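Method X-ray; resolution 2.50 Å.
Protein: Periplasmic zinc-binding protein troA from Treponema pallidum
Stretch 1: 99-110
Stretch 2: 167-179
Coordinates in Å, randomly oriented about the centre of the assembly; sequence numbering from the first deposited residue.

Stretch 1 99-110: FDPHVWFDVKLW
Stretch 2 (167-179) AHDAFGYFSRAYG

Stretch 1 is mostly loop and turn until a weakly bonded helix begins near Val-107; stretch 2 leaves a loop at Phe-171, its N-cap residue, for a helix from Gly-172. The register fixes the path: CA of His-102 lies 5.9 Å from CA of Ala-170, and CA of Phe-105 5.0 Å from CA of Phe-174. Together the stretches bury 729 Å².

Asp-100 (phi/psi -44/111, chi1 t) points toward stretch 2 and sets the first anchor: Tyr-173 OH donates to Asp-100 O over a very short 2.3 Å. Its carboxylate works within its own stretch, where OD1 accepts from His-102 ND1 at 2.9 Å and nearly straight, orienting that imidazole. Gly-172 leaves room here, since a CB at that position would clash with Asp-100 OD2.

Pro-101 points away. His-102 (chi1 m, chi2 85°) turns toward stretch 2, and Ala-170 CB sits over one face of its ring, 3.7 Å from the centroid, a small methyl matched to a flat surface. The His-168 ring (chi1 p) approaches obliquely, NE2 to His-102 NE2 at 3.7 Å, with the planes at 76°.

At Val-103 (-71/-16, chi1 m) the backbone itself packs: its CA lies over the face of the Tyr-173 ring, 4.2 Å from the centroid, while CG1 comes within 3.3 Å of Tyr-173 CZ. Tyr-173 (chi1 m, chi2 -115°) thus joins a polar tip to an apolar ring. Trp-104 (chi1 p) starts away from the contact and makes none.

Phe-105 (-105/-1, chi1 -88°) points toward stretch 2. Its ring forms an offset stack with Phe-171 (chi1 m, chi2 92°), centroids 4.4 Å apart and planes at 21°, and Phe-105 CB meets Phe-174 CB at 3.9 Å.

Asp-106 (-117/86, chi1 t) caps the coming helix: OD1 accepts weak bonds from Lys-108 N at 3.3 Å and Leu-109 N at 3.5 Å. Its CB packs against Tyr-173 CB at 3.9 Å; OD2 lies 4.3 Å from Arg-176 NH2, opposite charges too far apart for a salt bridge.

Val-107 (-40/-41, chi1 t) gives a weak hydrogen bond from N to Tyr-178 OH, 3.0 Å at 134°, so a tyrosine (chi1 -39°) from the far part of the helix reaches a backbone amide in the opening turn of the other. Lys-108 leads its end away. Leu-109 (chi1 t, chi2 p) returns to Tyr-173, CD2 to CE1 at 3.5 Å, and Trp-110 is out of reach.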

ATOM      1  N   PHE A  99       6.946   2.623 -12.809  1.00 55.13           N
ATOM      2  CA  PHE A  99       6.350   3.714 -12.045  1.00 52.48           C
ATOM      3  C   PHE A  99       5.903   3.153 -10.695  1.00 49.51           C
ATOM      4  O   PHE A  99       4.864   2.498 -10.602  1.00 50.16           O
ATOM      5  CB  PHE A  99       5.133   4.285 -12.790  1.00 53.76           C
ATOM      6  CG  PHE A  99       5.399   5.584 -13.504  1.00 54.20           C
ATOM      7  CD1 PHE A  99       6.347   6.482 -13.020  1.00 54.06           C
ATOM      8  CD2 PHE A  99       4.704   5.905 -14.667  1.00 55.20           C
ATOM      9  CE1 PHE A  99       6.593   7.687 -13.683  1.00 54.54           C
ATOM     10  CE2 PHE A  99       4.946   7.111 -15.338  1.00 56.15           C
ATOM     11  CZ  PHE A  99       5.895   8.001 -14.842  1.00 54.74           C
ATOM     12  N   ASP A 100       6.699   3.405  -9.660  1.00 44.68           N
ATOM     13  CA  ASP A 100       6.393   2.935  -8.311  1.00 38.51           C
ATOM     14  C   ASP A 100       4.914   3.169  -8.019  1.00 34.36           C
ATOM     15  O   ASP A 100       4.463   4.302  -7.902  1.00 33.34           O
ATOM     16  CB  ASP A 100       7.263   3.687  -7.299  1.00 39.36           C
ATOM     17  CG  ASP A 100       7.276   3.031  -5.923  1.00 39.59           C
ATOM     18  OD1 ASP A 100       6.761   1.905  -5.785  1.00 40.66           O
ATOM     19  OD2 ASP A 100       7.805   3.651  -4.971  1.00 39.64           O
ATOM     20  N   PRO A 101       4.143   2.081  -7.912  1.00 30.50           N
ATOM     21  CA  PRO A 101       2.701   2.152  -7.644  1.00 28.32           C
ATOM     22  C   PRO A 101       2.282   2.266  -6.182  1.00 26.83           C
ATOM     23  O   PRO A 101       1.095   2.408  -5.893  1.00 27.13           O
ATOM     24  CB  PRO A 101       2.166   0.878  -8.280  1.00 27.88           C
ATOM     25  CG  PRO A 101       3.330  -0.079  -8.274  1.00 26.80           C
ATOM     26  CD  PRO A 101       4.600   0.692  -8.061  1.00 28.36           C
ATOM     27  N   HIS A 102       3.245   2.218  -5.269  1.00 24.79           N
ATOM     28  CA  HIS A 102       2.949   2.284  -3.842  1.00 22.81           C
ATOM     29  C   HIS A 102       2.811   3.692  -3.309  1.00 20.56           C
ATOM     30  O   HIS A 102       3.403   4.041  -2.293  1.00 17.26           O
ATOM     31  CB  HIS A 102       4.023   1.531  -3.082  1.00 24.71           C
ATOM     32  CG  HIS A 102       4.254   0.149  -3.601  1.00 28.49           C
ATOM     33  ND1 HIS A 102       5.101  -0.118  -4.656  1.00 29.84           N
ATOM     34  CD2 HIS A 102       3.723  -1.042  -3.235  1.00 28.86           C
ATOM     35  CE1 HIS A 102       5.084  -1.412  -4.916  1.00 31.74           C
ATOM     36  NE2 HIS A 102       4.256  -1.997  -4.066  1.00 31.17           N
ATOM     37  N   VAL A 103       1.995   4.479  -3.992  1.00 20.74           N
ATOM     38  CA  VAL A 103       1.760   5.871  -3.634  1.00 24.27           C
ATOM     39  C   VAL A 103       0.944   6.077  -2.358  1.00 25.41           C
ATOM     40  O   VAL A 103       0.926   7.165  -1.787  1.00 25.40           O
ATOM     41  CB  VAL A 103       1.062   6.600  -4.793  1.00 24.64           C
ATOM     42  CG1 VAL A 103       1.967   6.608  -6.019  1.00 23.55           C
ATOM     43  CG2 VAL A 103      -0.247   5.910  -5.110  1.00 25.18           C
ATOM     44  N   TRP A 104       0.264   5.034  -1.910  1.00 26.92           N
ATOM     45  CA  TRP A 104      -0.534   5.149  -0.702  1.00 28.64           C
ATOM     46  C   TRP A 104       0.376   5.240   0.509  1.00 30.21           C
ATOM     47  O   TRP A 104      -0.088   5.160   1.647  1.00 29.80           O
ATOM     48  CB  TRP A 104      -1.430   3.931  -0.547  1.00 29.02           C
ATOM     49  CG  TRP A 104      -0.657   2.681  -0.582  1.00 27.17           C
ATOM     50  CD1 TRP A 104       0.075   2.138   0.435  1.00 25.29           C
ATOM     51  CD2 TRP A 104      -0.493   1.818  -1.704  1.00 26.37           C
ATOM     52  NE1 TRP A 104       0.686   0.985   0.012  1.00 26.00           N
ATOM     53  CE2 TRP A 104       0.354   0.763  -1.299  1.00 26.30           C
ATOM     54  CE3 TRP A 104      -0.984   1.831  -3.014  1.00 25.46           C
ATOM     55  CZ2 TRP A 104       0.723  -0.268  -2.158  1.00 25.53           C
ATOM     56  CZ3 TRP A 104      -0.615   0.808  -3.871  1.00 24.61           C
ATOM     57  CH2 TRP A 104       0.230  -0.229  -3.437  1.00 25.13           C
ATOM     58  N   PHE A 105       1.676   5.370   0.267  1.00 32.66           N
ATOM     59  CA  PHE A 105       2.613   5.482   1.370  1.00 34.84           C
ATOM     60  C   PHE A 105       3.086   6.917   1.521  1.00 36.44           C
ATOM     61  O   PHE A 105       3.886   7.229   2.399  1.00 37.76           O
ATOM     62  CB  PHE A 105       3.782   4.518   1.198  1.00 34.37           C
ATOM     63  CG  PHE A 105       3.511   3.154   1.776  1.00 34.27           C
ATOM     64  CD1 PHE A 105       2.781   3.021   2.952  1.00 34.14           C
ATOM     65  CD2 PHE A 105       3.949   2.006   1.127  1.00 33.77           C
ATOM     66  CE1 PHE A 105       2.490   1.760   3.474  1.00 33.97           C
ATOM     67  CE2 PHE A 105       3.666   0.745   1.634  1.00 32.05           C
ATOM     68  CZ  PHE A 105       2.930   0.618   2.810  1.00 33.98           C
ATOM     69  N   ASP A 106       2.595   7.780   0.635  1.00 36.83           N
ATOM     70  CA  ASP A 106       2.863   9.204   0.715  1.00 35.52           C
ATOM     71  C   ASP A 106       1.455   9.760   0.923  1.00 34.13           C
ATOM     72  O   ASP A 106       0.761  10.098  -0.031  1.00 34.10           O
ATOM     73  CB  ASP A 106       3.465   9.764  -0.573  1.00 37.35           C
ATOM     74  CG  ASP A 106       3.800  11.251  -0.457  1.00 38.41           C
ATOM     75  OD1 ASP A 106       3.261  11.917   0.458  1.00 38.57           O
ATOM     76  OD2 ASP A 106       4.601  11.758  -1.275  1.00 38.81           O
ATOM     77  N   VAL A 107       1.034   9.797   2.183  1.00 33.29           N
ATOM     78  CA  VAL A 107      -0.288  10.275   2.574  1.00 30.53           C
ATOM     79  C   VAL A 107      -0.747  11.502   1.812  1.00 31.28           C
ATOM     80  O   VAL A 107      -1.907  11.599   1.435  1.00 32.88           O
ATOM     81  CB  VAL A 107      -0.322  10.609   4.067  1.00 28.29           C
ATOM     82  CG1 VAL A 107      -1.694  11.075   4.456  1.00 28.29           C
ATOM     83  CG2 VAL A 107       0.098   9.406   4.880  1.00 25.01           C
ATOM     84  N   LYS A 108       0.169  12.438   1.591  1.00 31.94           N
ATOM     85  CA  LYS A 108      -0.150  13.672   0.889  1.00 33.77           C
ATOM     86  C   LYS A 108      -0.425  13.460  -0.599  1.00 33.30           C
ATOM     87  O   LYS A 108      -1.216  14.180  -1.207  1.00 33.04           O
ATOM     88  CB  LYS A 108       1.002  14.660   1.066  1.00 37.27           C
ATOM     89  CG  LYS A 108       0.574  16.089   1.351  1.00 41.14           C
ATOM     90  CD  LYS A 108       1.235  17.070   0.381  1.00 45.00           C
ATOM     91  CE  LYS A 108       2.306  17.915   1.064  1.00 45.73           C
ATOM     92  NZ  LYS A 108       2.491  19.225   0.374  1.00 48.84           N
ATOM     93  N   LEU A 109       0.242  12.475  -1.186  1.00 33.43           N
ATOM     94  CA  LEU A 109       0.077  12.172  -2.603  1.00 32.41           C
ATOM     95  C   LEU A 109      -1.010  11.123  -2.802  1.00 32.06           C
ATOM     96  O   LEU A 109      -1.393  10.808  -3.929  1.00 33.03           O
ATOM     97  CB  LEU A 109       1.396  11.670  -3.184  1.00 32.88           C
ATOM     98  CG  LEU A 109       1.390  11.226  -4.647  1.00 33.91           C
ATOM     99  CD1 LEU A 109       1.694  12.418  -5.545  1.00 35.09           C
ATOM    100  CD2 LEU A 109       2.413  10.115  -4.843  1.00 33.81           C
ATOM    101  N   TRP A 110      -1.504  10.585  -1.696  1.00 30.58           N
ATOM    102  CA  TRP A 110      -2.555   9.589  -1.750  1.00 30.15           C
ATOM    103  C   TRP A 110      -3.884  10.320  -1.754  1.00 31.08           C
ATOM    104  O   TRP A 110      -4.909   9.753  -2.120  1.00 29.55           O
ATOM    105  CB  TRP A 110      -2.475   8.673  -0.536  1.00 31.06           C
ATOM    106  CG  TRP A 110      -3.559   7.645  -0.481  1.00 28.51           C
ATOM    107  CD1 TRP A 110      -4.515   7.513   0.482  1.00 27.50           C
ATOM    108  CD2 TRP A 110      -3.770   6.579  -1.416  1.00 27.86           C
ATOM    109  NE1 TRP A 110      -5.309   6.431   0.207  1.00 27.58           N
ATOM    110  CE2 TRP A 110      -4.881   5.838  -0.949  1.00 26.58           C
ATOM    111  CE3 TRP A 110      -3.137   6.177  -2.597  1.00 28.97           C
ATOM    112  CZ2 TRP A 110      -5.367   4.715  -1.628  1.00 27.82           C
ATOM    113  CZ3 TRP A 110      -3.623   5.060  -3.275  1.00 28.56           C
ATOM    114  CH2 TRP A 110      -4.729   4.339  -2.782  1.00 27.11           C
ATOM    115  N   ALA A 167      10.477  -6.582   3.398  1.00 31.76           N
ATOM    116  CA  ALA A 167      10.201  -7.700   2.494  1.00 32.75           C
ATOM    117  C   ALA A 167      10.410  -7.365   1.005  1.00 33.77           C
ATOM    118  O   ALA A 167      11.137  -8.079   0.309  1.00 33.73           O
ATOM    119  CB  ALA A 167       8.778  -8.200   2.723  1.00 32.16           C
ATOM    120  N   HIS A 168       9.757  -6.305   0.518  1.00 34.70           N
ATOM    121  CA  HIS A 168       9.901  -5.882  -0.879  1.00 35.73           C
ATOM    122  C   HIS A 168       9.903  -4.353  -1.058  1.00 35.98           C
ATOM    123  O   HIS A 168       9.470  -3.625  -0.170  1.00 37.89           O
ATOM    124  CB  HIS A 168       8.834  -6.569  -1.773  1.00 33.93           C
ATOM    125  CG  HIS A 168       7.494  -5.894  -1.797  1.00 33.99           C
ATOM    126  ND1 HIS A 168       6.733  -5.702  -0.666  1.00 34.90           N
ATOM    127  CD2 HIS A 168       6.746  -5.440  -2.832  1.00 33.30           C
ATOM    128  CE1 HIS A 168       5.574  -5.159  -1.000  1.00 32.77           C
ATOM    129  NE2 HIS A 168       5.557  -4.993  -2.307  1.00 32.18           N
ATOM    130  N   ASP A 169      10.411  -3.881  -2.199  1.00 36.53           N
ATOM    131  CA  ASP A 169      10.523  -2.449  -2.526  1.00 36.13           C
ATOM    132  C   ASP A 169       9.178  -1.748  -2.620  1.00 33.97           C
ATOM    133  O   ASP A 169       8.775  -1.301  -3.697  1.00 34.03           O
ATOM    134  CB  ASP A 169      11.267  -2.278  -3.860  1.00 40.93           C
ATOM    135  CG  ASP A 169      12.411  -1.271  -3.779  1.00 43.30           C
ATOM    136  OD1 ASP A 169      12.631  -0.702  -2.681  1.00 43.25           O
ATOM    137  OD2 ASP A 169      13.082  -1.055  -4.820  1.00 43.82           O
ATOM    138  N   ALA A 170       8.510  -1.617  -1.483  1.00 30.95           N
ATOM    139  CA  ALA A 170       7.199  -1.000  -1.445  1.00 29.37           C
ATOM    140  C   ALA A 170       7.126   0.227  -0.552  1.00 28.67           C
ATOM    141  O   ALA A 170       6.073   0.522  -0.004  1.00 29.85           O
ATOM    142  CB  ALA A 170       6.169  -2.025  -0.992  1.00 29.39           C
ATOM    143  N   PHE A 171       8.222   0.951  -0.400  1.00 28.23           N
ATOM    144  CA  PHE A 171       8.173   2.127   0.450  1.00 28.30           C
ATOM    145  C   PHE A 171       8.967   3.276  -0.122  1.00 28.33           C
ATOM    146  O   PHE A 171       9.359   4.184   0.598  1.00 27.61           O
ATOM    147  CB  PHE A 171       8.675   1.791   1.854  1.00 28.08           C
ATOM    148  CG  PHE A 171       7.819   0.788   2.578  1.00 27.37           C
ATOM    149  CD1 PHE A 171       8.099  -0.571   2.494  1.00 26.87           C
ATOM    150  CD2 PHE A 171       6.745   1.199   3.354  1.00 26.60           C
ATOM    151  CE1 PHE A 171       7.323  -1.509   3.172  1.00 27.00           C
ATOM    152  CE2 PHE A 171       5.959   0.266   4.039  1.00 27.67           C
ATOM    153  CZ  PHE A 171       6.250  -1.090   3.947  1.00 27.30           C
ATOM    154  N   GLY A 172       9.205   3.232  -1.426  1.00 30.30           N
ATOM    155  CA  GLY A 172       9.948   4.297  -2.077  1.00 32.70           C
ATOM    156  C   GLY A 172       9.407   5.681  -1.736  1.00 34.28           C
ATOM    157  O   GLY A 172      10.168   6.560  -1.313  1.00 35.68           O
ATOM    158  N   TYR A 173       8.101   5.883  -1.929  1.00 33.12           N
ATOM    159  CA  TYR A 173       7.481   7.170  -1.618  1.00 31.29           C
ATOM    160  C   TYR A 173       7.542   7.394  -0.115  1.00 31.72           C
ATOM    161  O   TYR A 173       7.669   8.522   0.350  1.00 31.32           O
ATOM    162  CB  TYR A 173       6.027   7.201  -2.068  1.00 27.36           C
ATOM    163  CG  TYR A 173       5.831   7.069  -3.555  1.00 24.71           C
ATOM    164  CD1 TYR A 173       5.284   8.107  -4.303  1.00 23.83           C
ATOM    165  CD2 TYR A 173       6.113   5.874  -4.205  1.00 25.18           C
ATOM    166  CE1 TYR A 173       5.011   7.948  -5.659  1.00 23.07           C
ATOM    167  CE2 TYR A 173       5.840   5.711  -5.552  1.00 22.18           C
ATOM    168  CZ  TYR A 173       5.293   6.740  -6.273  1.00 22.07           C
ATOM    169  OH  TYR A 173       5.006   6.541  -7.604  1.00 24.73           O
ATOM    170  N   PHE A 174       7.440   6.311   0.645  1.00 32.58           N
ATOM    171  CA  PHE A 174       7.507   6.410   2.095  1.00 33.07           C
ATOM    172  C   PHE A 174       8.874   7.008   2.440  1.00 33.44           C
ATOM    173  O   PHE A 174       8.989   7.874   3.311  1.00 32.89           O
ATOM    174  CB  PHE A 174       7.348   5.021   2.731  1.00 32.07           C
ATOM    175  CG  PHE A 174       7.540   5.005   4.223  1.00 30.63           C
ATOM    176  CD1 PHE A 174       6.494   5.341   5.078  1.00 28.48           C
ATOM    177  CD2 PHE A 174       8.779   4.665   4.772  1.00 30.04           C
ATOM    178  CE1 PHE A 174       6.678   5.340   6.454  1.00 28.50           C
ATOM    179  CE2 PHE A 174       8.975   4.661   6.145  1.00 28.52           C
ATOM    180  CZ  PHE A 174       7.927   4.999   6.989  1.00 28.52           C
ATOM    181  N   SER A 175       9.902   6.549   1.733  1.00 33.42           N
ATOM    182  CA  SER A 175      11.250   7.036   1.953  1.00 35.12           C
ATOM    183  C   SER A 175      11.344   8.485   1.501  1.00 36.64           C
ATOM    184  O   SER A 175      11.808   9.346   2.251  1.00 37.79           O
ATOM    185  CB  SER A 175      12.254   6.173   1.179  1.00 36.37           C
ATOM    186  OG  SER A 175      12.470   6.658  -0.140  1.00 38.74           O
ATOM    187  N   ARG A 176      10.883   8.755   0.282  1.00 35.96           N
ATOM    188  CA  ARG A 176      10.930  10.100  -0.277  1.00 35.62           C
ATOM    189  C   ARG A 176      10.123  11.105   0.540  1.00 36.58           C
ATOM    190  O   ARG A 176      10.504  12.268   0.661  1.00 35.42           O
ATOM    191  CB  ARG A 176      10.418  10.080  -1.719  1.00 34.95           C
ATOM    192  CG  ARG A 176      10.234  11.455  -2.338  1.00 35.13           C
ATOM    193  CD  ARG A 176       9.831  11.349  -3.795  1.00 37.01           C
ATOM    194  NE  ARG A 176       8.388  11.487  -3.962  1.00 40.18           N
ATOM    195  CZ  ARG A 176       7.775  11.659  -5.130  1.00 40.68           C
ATOM    196  NH1 ARG A 176       8.476  11.716  -6.253  1.00 41.16           N
ATOM    197  NH2 ARG A 176       6.453  11.783  -5.174  1.00 40.64           N
ATOM    198  N   ALA A 177       9.023  10.638   1.125  1.00 39.17           N
ATOM    199  CA  ALA A 177       8.127  11.498   1.898  1.00 40.21           C
ATOM    200  C   ALA A 177       8.585  11.838   3.302  1.00 41.81           C
ATOM    201  O   ALA A 177       8.636  13.008   3.674  1.00 43.09           O
ATOM    202  CB  ALA A 177       6.742  10.872   1.965  1.00 38.79           C
ATOM    203  N   TYR A 178       8.931  10.814   4.072  1.00 43.44           N
ATOM    204  CA  TYR A 178       9.338  11.012   5.454  1.00 43.77           C
ATOM    205  C   TYR A 178      10.808  10.728   5.768  1.00 44.30           C
ATOM    206  O   TYR A 178      11.190  10.641   6.939  1.00 45.38           O
ATOM    207  CB  TYR A 178       8.410  10.180   6.340  1.00 44.32           C
ATOM    208  CG  TYR A 178       6.984  10.217   5.831  1.00 44.59           C
ATOM    209  CD1 TYR A 178       6.130  11.268   6.169  1.00 45.03           C
ATOM    210  CD2 TYR A 178       6.509   9.241   4.952  1.00 45.19           C
ATOM    211  CE1 TYR A 178       4.843  11.354   5.641  1.00 44.07           C
ATOM    212  CE2 TYR A 178       5.219   9.320   4.419  1.00 44.34           C
ATOM    213  CZ  TYR A 178       4.396  10.380   4.767  1.00 43.95           C
ATOM    214  OH  TYR A 178       3.136  10.479   4.231  1.00 44.63           O
ATOM    215  N   GLY A 179      11.624  10.592   4.723  1.00 44.60           N
ATOM    216  CA  GLY A 179      13.052  10.352   4.897  1.00 44.74           C
ATOM    217  C   GLY A 179      13.471   9.058   5.573  1.00 44.39           C
ATOM    218  O   GLY A 179      13.678   9.008   6.786  1.00 43.39           O
TER